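MDM10 isoform 1 (Saccharomyces cerevisiae, PDB 7BTX) helps tether the endoplasmic reticulum to mitochondria as a component of the ERMES complex and takes part in late assembly of the outer-membrane TOM translocase. Local coordinates at residues Ala29-Arg32 against Thr33-Phe37; Gln79-Glu82 against Lys83-Asn87; Trp197-Thr201 against Ser202-Cys206. All blocks are in the same frame, centred on the assembly; numbering follows the deposited sequence.

Contact 1: residues Ala29-Arg32 against Thr33-Phe37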
loop_
_atom_site.group_PDB
_atom_site.type_symbol
_atom_site.label_atom_id
_atom_site.label_comp_id
_atom_site.label_asym_id
_atom_site.label_seq_id
_atom_site.Cartn_x
_atom_site.Cartn_y
_atom_site.Cartn_z
ATOM N N ALA D 29 27.517 27.863 -5.005
ATOM C CA ALA D 29 26.376 27.751 -4.110
ATOM C C ALA D 29 25.238 28.585 -4.661
ATOM O O ALA D 29 24.066 28.212 -4.547
ATOM C CB ALA D 29 26.738 28.197 -2.697
ATOM N N THR D 30 25.585 29.716 -5.269
ATOM C CA THR D 30 24.582 30.558 -5.897
ATOM C C THR D 30 24.096 29.945 -7.206
ATOM O O THR D 30 22.964 30.200 -7.621
ATOM C CB THR D 30 25.167 31.952 -6.109
ATOM O OG1 THR D 30 25.854 32.349 -4.920
ATOM C CG2 THR D 30 24.068 32.962 -6.325
ATOM N N SER D 31 24.911 29.108 -7.839
ATOM C CA SER D 31 24.503 28.354 -9.015
ATOM C C SER D 31 23.750 27.077 -8.677
ATOM O O SER D 31 23.353 26.357 -9.596
ATOM C CB SER D 31 25.725 27.993 -9.856
ATOM O OG SER D 31 25.451 26.890 -10.698
ATOM N N ARG D 32 23.576 26.755 -7.399
ATOM C CA ARG D 32 22.736 25.636 -7.003
ATOM C C ARG D 32 21.452 26.083 -6.330
ATOM O O ARG D 32 20.466 25.339 -6.342
ATOM C CB ARG D 32 23.497 24.700 -6.061
ATOM C CG ARG D 32 24.742 24.101 -6.671
ATOM C CD ARG D 32 25.267 22.948 -5.836
ATOM N NE ARG D 32 25.249 23.242 -4.405
ATOM C CZ ARG D 32 26.333 23.501 -3.679
ATOM N NH1 ARG D 32 27.527 23.514 -4.252
ATOM N NH2 ARG D 32 26.223 23.760 -2.385
ATOM N N THR D 33 21.447 27.275 -5.749
ATOM C CA THR D 33 20.256 27.869 -5.170
ATOM C C THR D 33 19.361 28.449 -6.255
ATOM O O THR D 33 18.131 28.358 -6.170
ATOM C CB THR D 33 20.675 28.942 -4.159
ATOM O OG1 THR D 33 21.412 28.323 -3.099
ATOM C CG2 THR D 33 19.481 29.661 -3.558
ATOM N N LEU D 34 19.961 28.988 -7.314
ATOM C CA LEU D 34 19.195 29.645 -8.360
ATOM C C LEU D 34 18.790 28.713 -9.489
ATOM O O LEU D 34 17.866 29.046 -10.236
ATOM C CB LEU D 34 19.987 30.826 -8.920
ATOM C CG LEU D 34 20.051 31.977 -7.924
ATOM C CD1 LEU D 34 20.937 33.110 -8.350
ATOM C CD2 LEU D 34 18.674 32.483 -7.787
ATOM N N LEU D 35 19.429 27.557 -9.627
ATOM C CA LEU D 35 19.172 26.697 -10.773
ATOM C C LEU D 35 18.573 25.360 -10.382
ATOM O O LEU D 35 17.596 24.919 -10.995
ATOM C CB LEU D 35 20.465 26.443 -11.548
ATOM C CG LEU D 35 21.324 27.627 -11.969
ATOM C CD1 LEU D 35 22.483 27.104 -12.746
ATOM C CD2 LEU D 35 20.578 28.639 -12.755
ATOM N N ASP D 36 19.142 24.692 -9.382
ATOM C CA ASP D 36 18.867 23.287 -9.116
ATOM C C ASP D 36 17.914 23.078 -7.947
ATOM O O ASP D 36 18.057 22.099 -7.209
ATOM C CB ASP D 36 20.174 22.541 -8.864
ATOM C CG ASP D 36 21.152 22.686 -10.006
ATOM O OD1 ASP D 36 20.702 22.815 -11.162
ATOM O OD2 ASP D 36 22.373 22.675 -9.748
ATOM N N PHE D 37 16.939 23.965 -7.762
ATOM C CA PHE D 37 15.988 23.777 -6.679
ATOM C C PHE D 37 14.996 22.672 -7.036
ATOM O O PHE D 37 14.969 22.151 -8.155
ATOM C CB PHE D 37 15.287 25.092 -6.337
ATOM C CG PHE D 37 14.570 25.740 -7.487
ATOM C CD1 PHE D 37 15.204 26.687 -8.266
ATOM C CD2 PHE D 37 13.243 25.448 -7.752
ATOM C CE1 PHE D 37 14.543 27.298 -9.306
ATOM C CE2 PHE D 37 12.584 26.056 -8.793
ATOM C CZ PHE D 37 13.233 26.982 -9.567
#

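Contact 2: residues Gln79-Glu82 against Lys83-Asn87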
loop_
_atom_site.group_PDB
_atom_site.type_symbol
_atom_site.label_atom_id
_atom_site.label_comp_id
_atom_site.label_asym_id
_atom_site.label_seq_id
_atom_site.Cartn_x
_atom_site.Cartn_y
_atom_site.Cartn_z
ATOM N N GLN D 79 25.728 28.071 22.704
ATOM C CA GLN D 79 24.440 28.397 23.302
ATOM C C GLN D 79 23.696 29.502 22.565
ATOM O O GLN D 79 22.845 30.164 23.171
ATOM C CB GLN D 79 24.627 28.784 24.770
ATOM C CG GLN D 79 24.651 27.603 25.740
ATOM C CD GLN D 79 23.406 26.731 25.661
ATOM O OE1 GLN D 79 23.366 25.740 24.930
ATOM N NE2 GLN D 79 22.381 27.098 26.420
ATOM N N GLN D 80 24.003 29.729 21.289
ATOM C CA GLN D 80 23.311 30.702 20.457
ATOM C C GLN D 80 22.780 30.057 19.182
ATOM O O GLN D 80 22.589 30.734 18.172
ATOM C CB GLN D 80 24.237 31.866 20.107
ATOM C CG GLN D 80 24.741 32.678 21.296
ATOM C CD GLN D 80 25.991 32.084 21.926
ATOM O OE1 GLN D 80 26.667 31.250 21.321
ATOM N NE2 GLN D 80 26.304 32.512 23.143
ATOM N N LEU D 81 22.530 28.747 19.218
ATOM C CA LEU D 81 22.415 27.977 17.985
ATOM C C LEU D 81 21.043 28.106 17.342
ATOM O O LEU D 81 20.944 28.210 16.116
ATOM C CB LEU D 81 22.735 26.509 18.261
ATOM C CG LEU D 81 22.942 25.571 17.073
ATOM C CD1 LEU D 81 24.128 24.716 17.353
ATOM C CD2 LEU D 81 21.739 24.689 16.850
ATOM N N GLU D 82 19.976 28.099 18.133
ATOM C CA GLU D 82 18.632 28.043 17.576
ATOM C C GLU D 82 18.078 29.409 17.191
ATOM O O GLU D 82 16.934 29.490 16.731
ATOM C CB GLU D 82 17.689 27.327 18.539
ATOM C CG GLU D 82 17.983 25.839 18.613
ATOM C CD GLU D 82 16.910 25.063 19.333
ATOM O OE1 GLU D 82 16.045 24.490 18.641
ATOM O OE2 GLU D 82 16.931 25.018 20.581
ATOM N N LYS D 83 18.856 30.478 17.358
ATOM C CA LYS D 83 18.560 31.713 16.647
ATOM C C LYS D 83 18.938 31.624 15.178
ATOM O O LYS D 83 18.462 32.433 14.376
ATOM C CB LYS D 83 19.290 32.896 17.285
ATOM C CG LYS D 83 18.935 33.152 18.739
ATOM C CD LYS D 83 19.735 34.320 19.292
ATOM C CE LYS D 83 21.036 33.858 19.916
ATOM N NZ LYS D 83 20.796 32.917 21.042
ATOM N N PHE D 84 19.783 30.661 14.814
ATOM C CA PHE D 84 20.229 30.456 13.446
ATOM C C PHE D 84 19.541 29.273 12.785
ATOM O O PHE D 84 19.835 28.966 11.626
ATOM C CB PHE D 84 21.745 30.256 13.410
ATOM C CG PHE D 84 22.528 31.471 13.814
ATOM C CD1 PHE D 84 22.860 31.687 15.140
ATOM C CD2 PHE D 84 22.941 32.390 12.865
ATOM C CE1 PHE D 84 23.580 32.797 15.517
ATOM C CE2 PHE D 84 23.667 33.503 13.235
ATOM C CZ PHE D 84 23.985 33.706 14.565
ATOM N N MET D 85 18.631 28.606 13.491
ATOM C CA MET D 85 17.943 27.428 12.984
ATOM C C MET D 85 16.665 27.769 12.231
ATOM O O MET D 85 15.796 26.904 12.078
ATOM C CB MET D 85 17.639 26.469 14.131
ATOM C CG MET D 85 18.868 25.774 14.658
ATOM S SD MET D 85 19.318 24.375 13.637
ATOM C CE MET D 85 18.197 23.179 14.324
ATOM N N ARG D 86 16.528 29.009 11.775
ATOM C CA ARG D 86 15.450 29.400 10.885
ATOM C C ARG D 86 15.984 30.019 9.604
ATOM O O ARG D 86 15.183 30.445 8.764
ATOM C CB ARG D 86 14.496 30.388 11.578
ATOM C CG ARG D 86 13.831 29.860 12.845
ATOM C CD ARG D 86 14.538 30.377 14.093
ATOM N NE ARG D 86 14.038 29.764 15.319
ATOM C CZ ARG D 86 13.101 30.298 16.095
ATOM N NH1 ARG D 86 12.714 29.669 17.196
ATOM N NH2 ARG D 86 12.552 31.460 15.774
ATOM N N ASN D 87 17.309 30.059 9.439
ATOM C CA ASN D 87 18.040 30.740 8.361
ATOM C C ASN D 87 17.629 32.212 8.264
ATOM O O ASN D 87 17.927 33.010 9.157
ATOM C CB ASN D 87 17.835 30.026 7.018
ATOM C CG ASN D 87 18.846 30.450 5.967
ATOM O OD1 ASN D 87 19.750 31.242 6.231
ATOM N ND2 ASN D 87 18.688 29.926 4.757
#

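Contact 3: residues Trp197-Thr201 against Ser202-Cys206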
loop_
_atom_site.group_PDB
_atom_site.type_symbol
_atom_site.label_atom_id
_atom_site.label_comp_id
_atom_site.label_asym_id
_atom_site.label_seq_id
_atom_site.Cartn_x
_atom_site.Cartn_y
_atom_site.Cartn_z
ATOM N N TRP D 197 40.212 17.375 4.887
ATOM C CA TRP D 197 40.592 15.978 4.651
ATOM C C TRP D 197 39.388 15.096 4.943
ATOM O O TRP D 197 39.032 14.870 6.096
ATOM C CB TRP D 197 41.777 15.588 5.500
ATOM C CG TRP D 197 43.044 16.195 5.054
ATOM C CD1 TRP D 197 43.964 15.646 4.219
ATOM C CD2 TRP D 197 43.542 17.482 5.415
ATOM N NE1 TRP D 197 45.009 16.512 4.037
ATOM C CE2 TRP D 197 44.772 17.648 4.763
ATOM C CE3 TRP D 197 43.065 18.511 6.228
ATOM C CZ2 TRP D 197 45.532 18.799 4.898
ATOM C CZ3 TRP D 197 43.820 19.651 6.359
ATOM C CH2 TRP D 197 45.038 19.788 5.699
ATOM N N ILE D 198 38.766 14.590 3.894
ATOM C CA ILE D 198 37.555 13.796 4.038
ATOM C C ILE D 198 37.901 12.325 3.880
ATOM O O ILE D 198 38.535 11.926 2.900
ATOM C CB ILE D 198 36.501 14.228 3.009
ATOM C CG1 ILE D 198 36.208 15.717 3.140
ATOM C CG2 ILE D 198 35.232 13.430 3.181
ATOM C CD1 ILE D 198 36.765 16.554 2.031
ATOM N N PHE D 199 37.491 11.514 4.844
ATOM C CA PHE D 199 37.534 10.066 4.723
ATOM C C PHE D 199 36.116 9.550 4.864
ATOM O O PHE D 199 35.364 10.032 5.711
ATOM C CB PHE D 199 38.436 9.436 5.784
ATOM C CG PHE D 199 38.385 7.937 5.804
ATOM C CD1 PHE D 199 38.991 7.201 4.803
ATOM C CD2 PHE D 199 37.731 7.263 6.822
ATOM C CE1 PHE D 199 38.945 5.823 4.814
ATOM C CE2 PHE D 199 37.685 5.884 6.839
ATOM C CZ PHE D 199 38.293 5.165 5.834
ATOM N N SER D 200 35.753 8.581 4.042
ATOM C CA SER D 200 34.409 8.032 4.042
ATOM C C SER D 200 34.476 6.524 4.221
ATOM O O SER D 200 35.537 5.950 4.448
ATOM C CB SER D 200 33.679 8.398 2.753
ATOM O OG SER D 200 32.521 7.602 2.598
ATOM N N THR D 201 33.319 5.880 4.126
ATOM C CA THR D 201 33.262 4.426 4.114
ATOM C C THR D 201 32.322 3.983 2.992
ATOM O O THR D 201 31.666 2.940 3.080
ATOM C CB THR D 201 32.831 3.890 5.489
ATOM O OG1 THR D 201 33.453 4.680 6.505
ATOM C CG2 THR D 201 33.348 2.474 5.720
ATOM N N SER D 202 32.220 4.790 1.938
ATOM C CA SER D 202 31.378 4.415 0.810
ATOM C C SER D 202 32.054 3.333 -0.021
ATOM O O SER D 202 31.572 2.199 -0.088
ATOM C CB SER D 202 31.064 5.642 -0.046
ATOM O OG SER D 202 32.251 6.325 -0.408
ATOM N N ASP D 203 33.183 3.656 -0.648
ATOM C CA ASP D 203 34.020 2.585 -1.163
ATOM C C ASP D 203 35.102 2.290 -0.138
ATOM O O ASP D 203 35.055 1.273 0.562
ATOM C CB ASP D 203 34.647 2.997 -2.496
ATOM C CG ASP D 203 33.751 2.707 -3.679
ATOM O OD1 ASP D 203 32.654 2.145 -3.478
ATOM O OD2 ASP D 203 34.147 3.043 -4.815
ATOM N N LEU D 204 36.082 3.193 -0.052
ATOM C CA LEU D 204 36.832 3.491 1.161
ATOM C C LEU D 204 37.248 4.950 1.140
ATOM O O LEU D 204 38.328 5.293 1.631
ATOM C CB LEU D 204 38.051 2.586 1.333
ATOM C CG LEU D 204 37.890 1.398 2.286
ATOM C CD1 LEU D 204 39.238 0.777 2.594
ATOM C CD2 LEU D 204 37.185 1.801 3.565
ATOM N N LEU D 205 36.395 5.802 0.569
ATOM C CA LEU D 205 36.755 7.043 -0.110
ATOM C C LEU D 205 37.500 8.029 0.771
ATOM O O LEU D 205 36.935 8.590 1.711
ATOM C CB LEU D 205 35.476 7.687 -0.643
ATOM C CG LEU D 205 35.567 9.003 -1.405
ATOM C CD1 LEU D 205 36.106 8.768 -2.798
ATOM C CD2 LEU D 205 34.209 9.653 -1.462
ATOM N N CYS D 206 38.771 8.238 0.455
ATOM C CA CYS D 206 39.571 9.302 1.033
ATOM C C CYS D 206 39.556 10.491 0.086
ATOM O O CYS D 206 39.341 10.346 -1.116
ATOM C CB CYS D 206 41.009 8.842 1.287
ATOM S SG CYS D 206 42.043 10.067 2.121
#

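Contact 1: residues Ala29-Arg32 against Thr33-Phe37
Thr33 returns both its donors to a single acceptor, Ala29 O, one turn back along the chain. Its backbone N lies 3.0 Å from Ala29 O and OG1 also 3.0 Å from Ala29 O, the two arriving from opposite faces of the carbonyl plane. With OG1 turned beside its own backbone N (chi1 -63°), the hydroxyl can double the main-chain bond. Leu34 N continues the pattern to Thr30 O at 3.3 Å, and the Leu34 CD1 methyl runs alongside Thr30 CG2. A weak bond of 3.4 Å joins Asp36 N to Arg32 O. Lys417 NZ bonds to Thr33 O, and Lys428 NZ to Leu35 O and Phe37 O. Leu35 sets CD1 against Ser31, 3.6 Å from Ser31 OG, and leans on Cys293 and Lys295. Trimming this leucine to an alanine is likely to leave Ser31 without its apolar cover and to open a gap against strand 292-297. The Arg32 guanidinium lays one face over Ala29 CA and gives NH2 to Glu25 O; Arg32 NE stays 6.1 Å from Asp36 OD2. Short as it is, the helix therefore rests on main-chain bonding reinforced by one hydroxyl rather than on paired charges.

Contact 2: residues Gln79-Glu82 against Lys83-Asn87
Phe84 folds back on Leu81 through the hydrogen bond that defines this tight turn: Phe84 N meets Leu81 O at 3.0 Å with an N-H...O angle of 151°. The bond closes a four-residue beta turn, Leu81 to Phe84, and fixes the course of the chain between these two residues.

Aromatic and carbonyl groups supply a second kind of contact. The ring of Phe84 presents its edge, in plane, to Gln80 O, with CD1 3.2 Å from that oxygen, while its CB sits beside Leu81 O. Having CG beside the backbone N (chi1 -66°) swings the ring back along the chain toward Gln80.

The apolar part belongs to Met85, which crosses Leu81 obliquely. Its CG is 3.8 Å from Leu81 CD2, and its SD is close to the same methyl. The CG also passes over Glu82, lying 3.7 Å from Glu82 CA.

The long polar chains fold back along the loop. Lys83 bends at its last two torsions, which brings CE to 3.8 Å from Gln80 CB and carries NZ over Gln80. Arg86, bent instead at chi2, brings NE to 3.2 Å from Glu82 O. The carboxylate of Glu82 and the guanidinium of Arg86, though opposite in charge, do not touch.

In the fold, the turn follows strand 68-76 and presses against helix 5-16: Leu81 reaches Phe12 and Leu74, Met85 reaches Val8 and Leu74, and Phe84 and Gln80 lie on Gln14 and Ser15. Leu81 and Met85 thus give the loop an apolar side against helix 5-16 and strand 68-76, with Gln80 and Phe84 at its more polar margin.

Contact 3: residues Trp197-Thr201 against Ser202-Cys206
Ser200 and Leu205 form the close-packed side of this turn. Ser200 N donates to Leu205 O at 2.6 Å, and the two side chains lie on one face, with Ser200 CB 3.9 Å from Leu205 CB. OG of Ser200, held anti to its own nitrogen (chi1 165°), accepts a hydrogen bond from Ser202 N at 2.9 Å. That is an ST turn, in which a buried hydroxyl steers the chain round the bend. Leu205 touches Trp238, as Ile198 does, and packs against the backbone of another protein chain.

Phe199 pairs with Cys206 in a single antiparallel bridge, where strand 194-199 ends and the chain turns back toward strand 209-211. Mdm10 belongs to the mitochondrial beta-barrel group, and here the wall passes from one run of strands to the next: Phe199 bonds back to Cys184, whereas Cys206 bonds on to Leu239 of strand 230-240.

The opposite face is looser and more exposed. Phe199 reaches across it with loose apolar contacts, CZ lying 4.2 Å from Leu204 CD2 and CD1 4.4 Å from Cys206 CB. Its CE1 lies nearer to Leu204 O, at 3.3 Å, although the ring meets that oxygen obliquely. Farther round the bend, the polar ends turn elsewhere, Thr201 OG1 to Leu182 O and Asp203 OD2 to Ser243 OG.

Overall arrangement
All three are local contacts within a continuous chain, yet their surroundings differ. Contact 1, partly buried, has its centre about 8 Å from the chain's centre, the nearest of the three, and sets a short helix against strands 280-284 and 292-297. Contact 2 is a surface loop, its centre about 17 Å from the same point, that packs on helix 5-16 and strand 68-76. Contact 3, again partly buried and centred about 20 Å out, joins two runs of strands, and alone of the three it touches another protein chain. None touches another. Main-chain bonds dominate contact 1, apolar and edge-on approaches contact 2, and a bridge with a bend closed by a serine side chain, an ST turn, contact 3.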